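Local atomic coordinates of chitinase (Paenibacillus sp. FPU-7, PDB entry 5GZT), a protein that probably hydrolyses chitin and chitodextrins at internal beta-1,4 linkages between N-acetylglucosamine units, as a multi-modular chitinase with two family 18 glycosidase regions, expressed on the bacterial cell surface. Residues E938-A944 and L962-M968; L955-Q960 and Q1008-K1014; D344-L348 and F395-L401. One frame throughout, in Å; residues are numbered along the deposited sequence.

Contact 1 (E938-A944 and L962-M968)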
loop_
_atom_site.group_PDB
_atom_site.type_symbol
_atom_site.label_atom_id
_atom_site.label_comp_id
_atom_site.label_asym_id
_atom_site.label_seq_id
_atom_site.Cartn_x
_atom_site.Cartn_y
_atom_site.Cartn_z
ATOM N N GLU B 938 24.274 47.390 10.181
ATOM C CA GLU B 938 23.588 46.158 9.788
ATOM C C GLU B 938 22.768 46.411 8.567
ATOM O O GLU B 938 22.258 47.531 8.344
ATOM C CB GLU B 938 22.625 45.676 10.927
ATOM C CG GLU B 938 23.317 45.114 12.160
ATOM C CD GLU B 938 22.336 44.494 13.151
ATOM O OE1 GLU B 938 21.132 44.610 12.962
ATOM O OE2 GLU B 938 22.834 43.819 14.122
ATOM N N LEU B 939 22.571 45.353 7.818
ATOM C CA LEU B 939 21.582 45.264 6.743
ATOM C C LEU B 939 20.764 43.981 6.936
ATOM O O LEU B 939 21.363 42.905 7.048
ATOM C CB LEU B 939 22.281 45.230 5.393
ATOM C CG LEU B 939 21.400 45.110 4.144
ATOM C CD1 LEU B 939 20.567 46.369 4.012
ATOM C CD2 LEU B 939 22.223 44.958 2.878
ATOM N N ALA B 940 19.429 44.073 6.983
ATOM C CA ALA B 940 18.611 42.902 7.148
ATOM C C ALA B 940 17.419 43.054 6.218
ATOM O O ALA B 940 17.255 44.103 5.625
ATOM C CB ALA B 940 18.135 42.824 8.587
ATOM N N ILE B 941 16.642 41.999 6.070
ATOM C CA ILE B 941 15.339 42.082 5.455
ATOM C C ILE B 941 14.338 41.382 6.308
ATOM O O ILE B 941 14.712 40.623 7.234
ATOM C CB ILE B 941 15.268 41.376 4.101
ATOM C CG1 ILE B 941 15.542 39.847 4.251
ATOM C CG2 ILE B 941 16.335 41.945 3.209
ATOM C CD1 ILE B 941 15.409 39.142 2.864
ATOM N N ALA B 942 13.084 41.694 6.050
ATOM C CA ALA B 942 11.958 40.849 6.475
ATOM C C ALA B 942 11.543 40.054 5.309
ATOM O O ALA B 942 11.478 40.592 4.225
ATOM C CB ALA B 942 10.787 41.663 6.903
ATOM N N SER B 943 11.221 38.777 5.523
ATOM C CA SER B 943 10.928 37.822 4.472
ATOM C C SER B 943 9.703 36.964 4.813
ATOM O O SER B 943 9.244 36.900 5.970
ATOM C CB SER B 943 12.169 36.962 4.183
ATOM O OG SER B 943 12.555 36.192 5.320
ATOM N N ALA B 944 9.122 36.347 3.792
ATOM C CA ALA B 944 7.842 35.673 3.899
ATOM C C ALA B 944 7.993 34.135 3.852
ATOM O O ALA B 944 9.041 33.575 3.451
ATOM C CB ALA B 944 6.852 36.186 2.848
ATOM N N LEU B 962 23.536 39.998 4.267
ATOM C CA LEU B 962 22.609 40.231 5.320
ATOM C C LEU B 962 23.119 39.835 6.681
ATOM O O LEU B 962 23.784 38.812 6.829
ATOM C CB LEU B 962 21.298 39.463 5.094
ATOM C CG LEU B 962 20.588 39.938 3.780
ATOM C CD1 LEU B 962 19.345 39.105 3.589
ATOM C CD2 LEU B 962 20.243 41.389 3.800
ATOM N N ASP B 963 22.845 40.623 7.713
ATOM C CA ASP B 963 23.079 40.174 9.056
ATOM C C ASP B 963 22.099 39.057 9.447
ATOM O O ASP B 963 22.457 38.145 10.124
ATOM C CB ASP B 963 22.999 41.349 10.023
ATOM C CG ASP B 963 24.165 42.277 9.851
ATOM O OD1 ASP B 963 24.141 43.070 8.907
ATOM O OD2 ASP B 963 25.152 42.161 10.590
ATOM N N TYR B 964 20.858 39.140 9.005
ATOM C CA TYR B 964 19.871 38.099 9.245
ATOM C C TYR B 964 18.683 38.437 8.355
ATOM O O TYR B 964 18.573 39.609 7.828
ATOM C CB TYR B 964 19.455 38.016 10.769
ATOM C CG TYR B 964 19.270 39.407 11.381
ATOM C CD1 TYR B 964 18.070 40.041 11.317
ATOM C CD2 TYR B 964 20.298 40.091 11.937
ATOM C CE1 TYR B 964 17.920 41.346 11.761
ATOM C CE2 TYR B 964 20.118 41.361 12.457
ATOM C CZ TYR B 964 18.951 41.988 12.357
ATOM O OH TYR B 964 18.743 43.312 12.798
ATOM N N MET B 965 17.770 37.469 8.244
ATOM C CA MET B 965 16.427 37.610 7.645
ATOM C C MET B 965 15.440 37.454 8.778
ATOM O O MET B 965 15.521 36.434 9.464
ATOM C CB MET B 965 16.181 36.492 6.622
ATOM C CG MET B 965 17.243 36.465 5.549
ATOM S SD MET B 965 16.848 35.089 4.479
ATOM C CE MET B 965 18.240 35.204 3.379
ATOM N N SER B 966 14.541 38.415 8.989
ATOM C CA SER B 966 13.491 38.317 9.991
ATOM C C SER B 966 12.337 37.625 9.305
ATOM O O SER B 966 11.670 38.247 8.438
ATOM C CB SER B 966 13.105 39.705 10.518
ATOM O OG SER B 966 14.155 40.284 11.293
ATOM N N VAL B 967 12.180 36.290 9.522
ATOM C CA VAL B 967 11.241 35.547 8.746
ATOM C C VAL B 967 9.870 35.659 9.455
ATOM O O VAL B 967 9.716 35.409 10.689
ATOM C CB VAL B 967 11.612 34.048 8.601
ATOM C CG1 VAL B 967 10.674 33.307 7.614
ATOM C CG2 VAL B 967 13.038 33.933 8.149
ATOM N N MET B 968 8.874 36.034 8.647
ATOM C CA MET B 968 7.509 36.281 9.113
ATOM C C MET B 968 6.781 34.918 9.222
ATOM O O MET B 968 5.968 34.559 8.371
ATOM C CB MET B 968 6.811 37.298 8.142
ATOM C CG MET B 968 7.453 38.702 8.314
ATOM S SD MET B 968 6.641 39.940 7.236
ATOM C CE MET B 968 7.148 39.503 5.606
HETATM O O HOH W 1 24.366 41.822 13.481
#

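Contact 2 (L955-Q960 and Q1008-K1014)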
loop_
_atom_site.group_PDB
_atom_site.type_symbol
_atom_site.label_atom_id
_atom_site.label_comp_id
_atom_site.label_asym_id
_atom_site.label_seq_id
_atom_site.Cartn_x
_atom_site.Cartn_y
_atom_site.Cartn_z
ATOM N N LEU B 955 17.369 33.278 -2.236
ATOM C CA LEU B 955 17.824 33.099 -0.873
ATOM C C LEU B 955 19.255 32.689 -0.744
ATOM O O LEU B 955 20.026 33.275 0.102
ATOM C CB LEU B 955 16.928 32.171 -0.057
ATOM C CG LEU B 955 15.499 32.612 0.141
ATOM C CD1 LEU B 955 14.735 31.520 0.851
ATOM C CD2 LEU B 955 15.298 33.926 0.865
ATOM N N ASP B 956 19.683 31.756 -1.596
ATOM C CA ASP B 956 21.085 31.334 -1.435
ATOM C C ASP B 956 22.059 32.387 -1.924
ATOM O O ASP B 956 23.215 32.336 -1.502
ATOM C CB ASP B 956 21.362 29.962 -2.072
ATOM C CG ASP B 956 22.569 29.276 -1.486
ATOM O OD1 ASP B 956 23.095 29.544 -0.356
ATOM O OD2 ASP B 956 23.064 28.450 -2.203
ATOM N N LYS B 957 21.639 33.410 -2.716
ATOM C CA LYS B 957 22.616 34.381 -3.161
ATOM C C LYS B 957 22.580 35.631 -2.275
ATOM O O LYS B 957 23.511 36.417 -2.375
ATOM C CB LYS B 957 22.382 34.844 -4.618
ATOM C CG LYS B 957 22.498 33.704 -5.668
ATOM C CD LYS B 957 22.125 34.195 -7.046
ATOM C CE LYS B 957 22.088 33.058 -8.064
ATOM N NZ LYS B 957 21.663 33.596 -9.414
ATOM N N ILE B 958 21.537 35.817 -1.476
ATOM C CA ILE B 958 21.434 37.098 -0.766
ATOM C C ILE B 958 21.950 37.097 0.675
ATOM O O ILE B 958 22.283 38.172 1.196
ATOM C CB ILE B 958 20.082 37.689 -0.831
ATOM C CG1 ILE B 958 19.080 36.852 -0.124
ATOM C CG2 ILE B 958 19.650 37.947 -2.286
ATOM C CD1 ILE B 958 17.748 37.530 -0.101
ATOM N N HIS B 959 21.987 35.908 1.309
ATOM C CA HIS B 959 22.373 35.788 2.711
ATOM C C HIS B 959 23.675 36.328 3.026
ATOM O O HIS B 959 23.827 36.934 4.110
ATOM C CB HIS B 959 22.142 34.385 3.367
ATOM C CG HIS B 959 22.979 33.309 2.793
ATOM N ND1 HIS B 959 24.296 33.118 3.139
ATOM C CD2 HIS B 959 22.680 32.360 1.878
ATOM C CE1 HIS B 959 24.796 32.125 2.416
ATOM N NE2 HIS B 959 23.808 31.621 1.679
ATOM N N GLN B 960 24.594 36.256 2.080
ATOM C CA GLN B 960 25.906 36.834 2.278
ATOM C C GLN B 960 25.936 38.362 2.569
ATOM O O GLN B 960 26.845 38.775 3.168
ATOM C CB GLN B 960 26.840 36.635 1.052
ATOM C CG GLN B 960 26.298 37.299 -0.210
ATOM C CD GLN B 960 27.146 36.935 -1.488
ATOM O OE1 GLN B 960 26.658 36.331 -2.426
ATOM N NE2 GLN B 960 28.346 37.278 -1.471
ATOM N N GLN B 1008 17.344 25.814 1.020
ATOM C CA GLN B 1008 17.845 26.687 -0.023
ATOM C C GLN B 1008 19.270 27.134 0.157
ATOM O O GLN B 1008 19.798 27.750 -0.719
ATOM C CB GLN B 1008 16.986 27.968 -0.132
ATOM C CG GLN B 1008 15.559 27.819 -0.500
ATOM C CD GLN B 1008 15.431 27.363 -1.942
ATOM O OE1 GLN B 1008 15.734 28.085 -2.880
ATOM N NE2 GLN B 1008 15.008 26.132 -2.102
ATOM N N GLY B 1009 19.870 26.848 1.307
ATOM C CA GLY B 1009 21.256 27.100 1.640
ATOM C C GLY B 1009 21.460 28.230 2.653
ATOM O O GLY B 1009 22.589 28.526 3.015
ATOM N N VAL B 1010 20.421 28.779 3.204
ATOM C CA VAL B 1010 20.627 29.910 4.134
ATOM C C VAL B 1010 21.147 29.347 5.449
ATOM O O VAL B 1010 20.545 28.410 6.002
ATOM C CB VAL B 1010 19.355 30.669 4.393
ATOM C CG1 VAL B 1010 19.529 31.770 5.401
ATOM C CG2 VAL B 1010 18.727 31.235 3.112
ATOM N N PRO B 1011 22.213 29.916 5.976
ATOM C CA PRO B 1011 22.726 29.456 7.294
ATOM C C PRO B 1011 21.723 29.740 8.375
ATOM O O PRO B 1011 20.986 30.763 8.311
ATOM C CB PRO B 1011 24.000 30.268 7.508
ATOM C CG PRO B 1011 23.999 31.356 6.451
ATOM C CD PRO B 1011 23.012 31.010 5.390
ATOM N N ALA B 1012 21.624 28.790 9.313
ATOM C CA ALA B 1012 20.788 28.943 10.521
ATOM C C ALA B 1012 21.018 30.280 11.229
ATOM O O ALA B 1012 20.090 30.927 11.663
ATOM C CB ALA B 1012 21.045 27.778 11.488
ATOM N N SER B 1013 22.253 30.703 11.257
ATOM C CA SER B 1013 22.618 31.892 11.973
ATOM C C SER B 1013 22.244 33.223 11.221
ATOM O O SER B 1013 22.514 34.297 11.699
ATOM C CB SER B 1013 24.074 31.852 12.415
ATOM O OG SER B 1013 24.968 31.826 11.310
ATOM N N LYS B 1014 21.624 33.109 10.063
ATOM C CA LYS B 1014 21.070 34.288 9.366
ATOM C C LYS B 1014 19.574 34.264 9.335
ATOM O O LYS B 1014 18.958 34.995 8.592
ATOM C CB LYS B 1014 21.751 34.388 7.981
ATOM C CG LYS B 1014 23.119 34.932 8.299
ATOM C CD LYS B 1014 23.836 35.473 7.198
ATOM C CE LYS B 1014 25.125 36.117 7.693
ATOM N NZ LYS B 1014 25.701 36.595 6.421
HETATM O O HOH W 2 15.330 30.921 -2.895
HETATM O O HOH W 3 17.962 30.291 -3.304
HETATM O O HOH W 4 24.800 28.147 1.462
HETATM O O HOH W 5 26.138 34.322 4.847
#

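Contact 3 (D344-L348 and F395-L401)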
loop_
_atom_site.group_PDB
_atom_site.type_symbol
_atom_site.label_atom_id
_atom_site.label_comp_id
_atom_site.label_asym_id
_atom_site.label_seq_id
_atom_site.Cartn_x
_atom_site.Cartn_y
_atom_site.Cartn_z
ATOM N N ASP B 344 -16.751 1.861 15.584
ATOM C CA ASP B 344 -16.479 1.395 14.253
ATOM C C ASP B 344 -17.048 2.305 13.173
ATOM O O ASP B 344 -16.347 2.622 12.143
ATOM C CB ASP B 344 -16.898 -0.060 14.082
ATOM C CG ASP B 344 -15.961 -1.015 14.771
ATOM O OD1 ASP B 344 -14.794 -1.249 14.255
ATOM O OD2 ASP B 344 -16.375 -1.502 15.864
ATOM N N GLU B 345 -18.259 2.808 13.423
ATOM C CA GLU B 345 -18.933 3.600 12.413
ATOM C C GLU B 345 -18.292 4.946 12.334
ATOM O O GLU B 345 -18.048 5.458 11.234
ATOM C CB GLU B 345 -20.453 3.690 12.681
ATOM C CG GLU B 345 -21.119 2.309 12.676
ATOM C CD GLU B 345 -22.619 2.299 12.336
ATOM O OE1 GLU B 345 -23.326 3.303 12.632
ATOM O OE2 GLU B 345 -23.089 1.251 11.803
ATOM N N SER B 346 -18.014 5.547 13.472
ATOM C CA SER B 346 -17.208 6.763 13.463
ATOM C C SER B 346 -15.822 6.553 12.726
ATOM O O SER B 346 -15.359 7.387 11.925
ATOM C CB SER B 346 -16.926 7.161 14.914
ATOM O OG SER B 346 -16.288 8.410 14.933
ATOM N N ASN B 347 -15.169 5.441 13.047
ATOM C CA ASN B 347 -13.818 5.152 12.501
ATOM C C ASN B 347 -13.868 5.133 10.987
ATOM O O ASN B 347 -13.178 5.968 10.282
ATOM C CB ASN B 347 -13.359 3.824 13.035
ATOM C CG ASN B 347 -12.701 3.930 14.393
ATOM O OD1 ASN B 347 -12.439 4.978 14.891
ATOM N ND2 ASN B 347 -12.395 2.819 14.960
ATOM N N LEU B 348 -14.753 4.238 10.498
ATOM C CA LEU B 348 -14.960 4.024 9.077
ATOM C C LEU B 348 -15.301 5.314 8.361
ATOM O O LEU B 348 -14.787 5.544 7.274
ATOM C CB LEU B 348 -16.001 2.986 8.830
ATOM C CG LEU B 348 -15.783 1.514 8.488
ATOM C CD1 LEU B 348 -14.397 1.167 7.973
ATOM C CD2 LEU B 348 -16.241 0.546 9.561
ATOM N N PHE B 395 -21.419 -5.157 4.027
ATOM C CA PHE B 395 -20.442 -4.364 4.806
ATOM C C PHE B 395 -19.752 -3.381 3.911
ATOM O O PHE B 395 -19.793 -2.121 4.182
ATOM C CB PHE B 395 -19.446 -5.278 5.498
ATOM C CG PHE B 395 -18.719 -4.613 6.635
ATOM C CD1 PHE B 395 -17.708 -3.679 6.380
ATOM C CD2 PHE B 395 -19.054 -4.903 7.954
ATOM C CE1 PHE B 395 -17.048 -3.048 7.432
ATOM C CE2 PHE B 395 -18.360 -4.306 8.991
ATOM C CZ PHE B 395 -17.392 -3.353 8.726
ATOM N N MET B 396 -19.204 -3.929 2.799
ATOM C CA MET B 396 -18.471 -3.142 1.799
ATOM C C MET B 396 -19.292 -1.973 1.312
ATOM O O MET B 396 -18.835 -0.793 1.298
ATOM C CB MET B 396 -18.022 -4.033 0.627
ATOM C CG MET B 396 -17.060 -3.377 -0.357
ATOM S SD MET B 396 -16.757 -4.309 -1.875
ATOM C CE MET B 396 -18.091 -3.572 -2.812
ATOM N N ASN B 397 -20.529 -2.302 0.910
ATOM C CA ASN B 397 -21.493 -1.282 0.437
ATOM C C ASN B 397 -21.957 -0.348 1.496
ATOM O O ASN B 397 -22.061 0.882 1.225
ATOM C CB ASN B 397 -22.711 -1.946 -0.213
ATOM C CG ASN B 397 -22.319 -2.682 -1.444
ATOM O OD1 ASN B 397 -22.673 -3.859 -1.660
ATOM N ND2 ASN B 397 -21.512 -2.017 -2.244
ATOM N N LYS B 398 -22.236 -0.885 2.700
ATOM C CA LYS B 398 -22.703 -0.013 3.808
ATOM C C LYS B 398 -21.727 1.105 4.077
ATOM O O LYS B 398 -22.126 2.262 4.171
ATOM C CB LYS B 398 -22.949 -0.810 5.074
ATOM C CG LYS B 398 -23.243 0.004 6.358
ATOM C CD LYS B 398 -23.877 -0.913 7.411
ATOM C CE LYS B 398 -24.075 -0.281 8.780
ATOM N NZ LYS B 398 -25.028 0.852 8.783
ATOM N N TYR B 399 -20.423 0.794 4.125
ATOM C CA TYR B 399 -19.418 1.851 4.413
ATOM C C TYR B 399 -18.726 2.469 3.211
ATOM O O TYR B 399 -17.817 3.297 3.384
ATOM C CB TYR B 399 -18.417 1.319 5.434
ATOM C CG TYR B 399 -19.112 0.834 6.704
ATOM C CD1 TYR B 399 -19.645 1.741 7.603
ATOM C CD2 TYR B 399 -19.232 -0.501 6.977
ATOM C CE1 TYR B 399 -20.253 1.317 8.767
ATOM C CE2 TYR B 399 -19.858 -0.953 8.109
ATOM C CZ TYR B 399 -20.348 -0.029 9.017
ATOM O OH TYR B 399 -20.985 -0.462 10.143
ATOM N N ASN B 400 -19.216 2.164 2.009
ATOM C CA ASN B 400 -18.697 2.743 0.754
ATOM C C ASN B 400 -17.220 2.382 0.494
ATOM O O ASN B 400 -16.419 3.211 0.081
ATOM C CB ASN B 400 -18.865 4.267 0.726
ATOM C CG ASN B 400 -20.339 4.691 0.842
ATOM O OD1 ASN B 400 -21.240 4.167 0.146
ATOM N ND2 ASN B 400 -20.581 5.657 1.709
ATOM N N LEU B 401 -16.900 1.134 0.728
ATOM C CA LEU B 401 -15.522 0.656 0.593
ATOM C C LEU B 401 -15.248 0.181 -0.830
ATOM O O LEU B 401 -16.177 -0.062 -1.636
ATOM C CB LEU B 401 -15.286 -0.496 1.579
ATOM C CG LEU B 401 -15.633 -0.153 3.034
ATOM C CD1 LEU B 401 -15.421 -1.345 3.914
ATOM C CD2 LEU B 401 -14.885 1.086 3.540
HETATM O O HOH W 6 -17.101 4.873 5.619
#

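Contact 1 (E938-A944 and L962-M968)
Strands 938-943 and 964-967 run parallel as neighbouring staves of a family 18 TIM barrel, and their side chains alternate between its two faces. Ala940, Ala942, Tyr964 and Ser966 face the interior, whereas Ile941, Ser943, Met965 and Val967 face the surrounding helices. Small alanines leave room inside: Tyr964, with chi1 at 42°, brings CE1 within 3.5 Å of Ala940 CB and donates from OH to Glu938 OE1 (2.7 Å). On the outer face, Ile941 in the p rotamer sets CG1 3.9 Å from Leu962 CD1 and 4.0 Å from Met965 CG. Ser943, also p, turns OG to Tyr1005 of helix 998-1007. Met968 (m, t, m) curls its flexible thioether back, so that CE lies 4.3 Å from Ala944 CB. The backbone ladder includes Ser966 N to Ile941 O (2.8 Å) and Asp963 N to Leu939 O (2.8 Å). Asp963 OD1 accepts from Leu939 N (3.0 Å), standing in for a backbone carbonyl, while OD2 meets Tyr936. Glu938 OE2, also bonded to His790, is 4.5 Å from Asp963 OD2, and water 1 donates to both. The chemistry is consistent with two neighbouring carboxylates whose repulsion is offset by a shared water and by each one's own hydrogen bonds.

Contact 2 (L955-Q960 and Q1008-K1014)
Polar, ring and apolar contacts meet around His959. Within 955-960, its NE2 donates to Asp956 OD1 (3.0 Å) in the Asp956 conformer given, a His-carboxylate pair that helps orient the imidazole presented to 1008-1014. The direct hydrogen bond between the segments comes from Lys1014, nearly fully extended: NZ donates to His959 O at 3.0 Å and also bonds to Leu962 O. A long, flexible lysine is well suited to gathering these carbonyls just before strand 964-967.

Water fills the remaining gaps. Water 5 joins His959 ND1 and Lys1014 NZ, 2.8 Å from each; water 4 donates to Asp956 OD1 (2.9 Å) and Gly1009 O (2.7 Å); water 3 accepts from Asp956 N (2.8 Å) and donates to Gln1008 OE1 (3.2 Å).

The ring interaction is a CH-pi contact. Pro1011 CD, polarised by its neighbouring nitrogen, sits 3.4 Å from the His959 ring centroid and 14° off the normal; Pro1011 also touches strand 732-738 of the immunoglobulin-like domain. Apolar packing adds Leu955 CB against Val1010 CG2 (3.8 Å), near Met965.

Backbone shape matters too. Gly1009, phi 108°, ends helix 998-1007 in a Schellman motif; a beta carbon there would clash with Asp956 OD1 and with the preceding carbonyl.

A short helix and an alpha-beta loop, each just before its strand (964-967 and 1015-1020), thus meet at the N-terminal end of the barrel strands, the end of a TIM barrel opposite the usual active-site mouth.

Contact 3 (D344-L348 and F395-L401)
This is a mainly apolar contact between two neighbouring outer helices of the first TIM barrel, where the start of helix 344-352 meets the C-terminal end of helix 382-398. The latter ends in a Schellman motif, with Leu401 N bonded to Met396 O (2.8 Å) and Asn400 N to Asn397 O (3.2 Å). Asn400 takes the positive-phi position, which asparagine tolerates better than most residues that have a side chain. Phe395 from the last turns of the helix and Leu401 from beyond its end both reach strand 362-368, touching Val365; Leu401 also touches Val363. At the solvent-facing edge Glu345 OE2 makes a long salt bridge to Lys398 NZ (3.6 Å) and lies 3.2 Å from Tyr399 OH, so charged and polar ends border the apolar part. Water 6 donates to Tyr399 O (2.8 Å) and, weakly, to Leu348 O (2.9 Å). Branched Leu348 fills the space between the helices: CD2 is 4.2 Å from Phe395 CZ, and the same methyl makes a CH-pi contact over the Tyr399 ring face, 3.9 Å from its centroid and only 3° off the normal.

Overall arrangement
Following the chain from the N terminus, contact 3 comes first: it closes a loop through strand 362-368 and joins two neighbouring outer helices of the first barrel. The chain then passes through the immunoglobulin-like domain into the second barrel, where contact 1 opens at 938-944. Contact 2 opens at 955-960 before contact 1 closes at 962-968, and itself closes only at 1008-1014, so the two loops cross. They touch, with centres 10 Å apart; a probable hydrogen bond from Met965 N to Lys1014 O (2.8 Å) links the paired strands to the loop entering strand 1015-1020. Contact 3 remains separate, its centre about 51 and 50 Å from the centres of contacts 1 and 2.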